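Local atomic coordinates of enoyl-CoA hydratase (Mycobacterium avium, PDB entry 3OC7), a protein that probably catalyses the reversible addition of water across the double bond of enoyl-CoA thioesters in fatty acid metabolism. Residues I104-L109 and A225-F230. Numbering follows the deposited sequence.
With EDO (1,2-ethanediol), chain B.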
loop_
_atom_site.group_PDB
_atom_site.type_symbol
_atom_site.label_atom_id
_atom_site.label_comp_id
_atom_site.label_asym_id
_atom_site.label_seq_id
_atom_site.Cartn_x
_atom_site.Cartn_y
_atom_site.Cartn_z
ATOM N N ILE A 104 -20.092 -1.491 10.717
ATOM C CA ILE A 104 -18.835 -1.533 11.491
ATOM C C ILE A 104 -17.947 -0.324 11.095
ATOM O O ILE A 104 -17.437 0.410 11.961
ATOM C CB ILE A 104 -18.071 -2.897 11.287
ATOM C CG1 ILE A 104 -18.864 -4.076 11.880
ATOM C CG2 ILE A 104 -16.636 -2.833 11.876
ATOM C CD1 ILE A 104 -18.344 -5.433 11.464
ATOM N N VAL A 105 -17.775 -0.098 9.788
ATOM C CA VAL A 105 -16.931 1.001 9.277
ATOM C C VAL A 105 -17.449 2.416 9.672
ATOM O O VAL A 105 -16.623 3.316 9.968
ATOM C CB VAL A 105 -16.685 0.860 7.737
ATOM C CG1 VAL A 105 -15.838 2.011 7.199
ATOM C CG2 VAL A 105 -15.970 -0.442 7.416
ATOM N N GLU A 106 -18.778 2.604 9.718
ATOM C CA GLU A 106 -19.406 3.918 10.034
ATOM C C GLU A 106 -19.443 4.274 11.538
ATOM O O GLU A 106 -19.708 5.432 11.892
ATOM C CB GLU A 106 -20.840 4.017 9.448
ATOM C CG GLU A 106 -20.885 4.186 7.917
ATOM C CD GLU A 106 -22.313 4.241 7.338
ATOM O OE1 GLU A 106 -23.247 3.743 7.990
ATOM O OE2 GLU A 106 -22.494 4.757 6.215
ATOM N N SER A 107 -19.247 3.287 12.419
ATOM C CA SER A 107 -19.431 3.499 13.885
ATOM C C SER A 107 -18.501 4.583 14.480
ATOM O O SER A 107 -17.346 4.691 14.075
ATOM C CB SER A 107 -19.200 2.171 14.629
ATOM O OG SER A 107 -19.405 2.285 16.048
ATOM N N ARG A 108 -18.999 5.363 15.446
ATOM C CA ARG A 108 -18.160 6.294 16.252
ATOM C C ARG A 108 -17.063 5.563 17.036
ATOM O O ARG A 108 -16.073 6.179 17.446
ATOM C CB ARG A 108 -19.015 7.155 17.225
ATOM C CG ARG A 108 -19.479 6.423 18.510
ATOM C CD ARG A 108 -20.211 7.325 19.555
ATOM N NE ARG A 108 -20.636 6.580 20.755
ATOM C CZ ARG A 108 -19.888 6.371 21.839
ATOM N NH1 ARG A 108 -18.632 6.809 21.894
ATOM N NH2 ARG A 108 -20.395 5.697 22.874
ATOM N N LEU A 109 -17.273 4.259 17.265
ATOM C CA LEU A 109 -16.404 3.413 18.113
ATOM C C LEU A 109 -15.343 2.647 17.308
ATOM O O LEU A 109 -15.683 1.998 16.298
ATOM C CB LEU A 109 -17.259 2.383 18.879
ATOM C CG LEU A 109 -18.338 2.880 19.842
ATOM C CD1 LEU A 109 -19.268 1.743 20.266
ATOM C CD2 LEU A 109 -17.696 3.537 21.055
ATOM N N ALA A 225 -11.815 6.857 2.548
ATOM C CA ALA A 225 -11.563 6.182 1.248
ATOM C C ALA A 225 -12.318 4.848 1.098
ATOM O O ALA A 225 -12.787 4.504 -0.005
ATOM C CB ALA A 225 -10.058 5.975 1.008
ATOM N N VAL A 226 -12.441 4.102 2.198
ATOM C CA VAL A 226 -13.215 2.848 2.229
ATOM C C VAL A 226 -14.712 3.088 1.931
ATOM O O VAL A 226 -15.302 2.389 1.085
ATOM C CB VAL A 226 -13.021 2.072 3.579
ATOM C CG1 VAL A 226 -13.870 0.793 3.629
ATOM C CG2 VAL A 226 -11.534 1.712 3.786
ATOM N N LEU A 227 -15.314 4.096 2.566
ATOM C CA LEU A 227 -16.732 4.392 2.332
ATOM C C LEU A 227 -17.022 4.858 0.876
ATOM O O LEU A 227 -18.096 4.543 0.315
ATOM C CB LEU A 227 -17.251 5.378 3.388
ATOM C CG LEU A 227 -17.275 4.808 4.821
ATOM C CD1 LEU A 227 -17.482 5.903 5.877
ATOM C CD2 LEU A 227 -18.328 3.709 4.938
ATOM N N GLU A 228 -16.054 5.553 0.265
ATOM C CA GLU A 228 -16.156 5.960 -1.146
ATOM C C GLU A 228 -16.222 4.755 -2.082
ATOM O O GLU A 228 -16.971 4.782 -3.088
ATOM C CB GLU A 228 -14.980 6.852 -1.564
ATOM C CG GLU A 228 -14.967 8.236 -0.951
ATOM C CD GLU A 228 -13.682 8.995 -1.266
ATOM O OE1 GLU A 228 -13.292 9.059 -2.457
ATOM O OE2 GLU A 228 -13.055 9.527 -0.325
ATOM N N ARG A 229 -15.462 3.703 -1.757
ATOM C CA ARG A 229 -15.453 2.444 -2.534
ATOM C C ARG A 229 -16.811 1.714 -2.449
ATOM O O ARG A 229 -17.321 1.225 -3.474
ATOM C CB ARG A 229 -14.271 1.538 -2.100
ATOM C CG ARG A 229 -14.111 0.238 -2.901
ATOM C CD ARG A 229 -13.032 -0.697 -2.338
ATOM N NE ARG A 229 -11.674 -0.158 -2.489
ATOM C CZ ARG A 229 -10.816 -0.500 -3.447
ATOM N NH1 ARG A 229 -11.148 -1.392 -4.371
ATOM N NH2 ARG A 229 -9.608 0.055 -3.468
ATOM N N PHE A 230 -17.401 1.660 -1.246
ATOM C CA PHE A 230 -18.773 1.143 -1.059
ATOM C C PHE A 230 -19.776 1.917 -1.949
ATOM O O PHE A 230 -20.595 1.303 -2.651
ATOM C CB PHE A 230 -19.228 1.240 0.419
ATOM C CG PHE A 230 -18.775 0.091 1.332
ATOM C CD1 PHE A 230 -17.459 -0.013 1.772
ATOM C CD2 PHE A 230 -19.720 -0.845 1.818
ATOM C CE1 PHE A 230 -17.066 -1.048 2.657
ATOM C CE2 PHE A 230 -19.352 -1.888 2.707
ATOM C CZ PHE A 230 -18.017 -1.987 3.134
HETATM C C1 EDO B . -13.855 -3.555 -6.183
HETATM O O1 EDO B . -13.846 -2.506 -5.208
HETATM C C2 EDO B . -12.670 -3.410 -7.130
HETATM O O2 EDO B . -12.741 -4.482 -8.080
#
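Val-105, in the last turn of helix 86-106, faces Leu-227 on the long helix 212-245 with their CA atoms 7.7 Å apart, a spacing at which the side chains meet and the backbones exchange no hydrogen bond. Val-105 turns CG1 away from its backbone N (chi1 179°), which sets that methyl 3.8 Å from Leu-227 CD2. Valine and leucine run antiparallel past one another, so contact is made alongside rather than end to end. The same valine methyl lies 4.3 Å from Val-226 CG1, a looser touch; short beta-branched valines suit this buried side, while the longer, partly exposed leucine reaches across to Val-105 and Glu-106. Toward solvent, Glu-106 CG rests 4.0 Å from Leu-227 CD2, and its extended chain carries the carboxylate on to a salt bridge with Arg-102, one turn earlier. Beyond the helix end, Ser-107 OG accepts a hydrogen bond from Leu-109 N (3.2 Å), an ST turn. Arg-229 NH1 donates to O1 of an ethanediol (3.0 Å), probably from the crystallisation liquor, which also hydrogen-bonds Leu-221 O of the second subunit. This is plain structural packing, joining the end of helix 86-106, just before strand 111-115 of the crotonase fold, to helix 212-245. Methyl and methylene groups make the side-chain contact without hydrogen bonds; Lys-219 NZ adds a polar tie, bonding Ile-104 O and Leu-109 O.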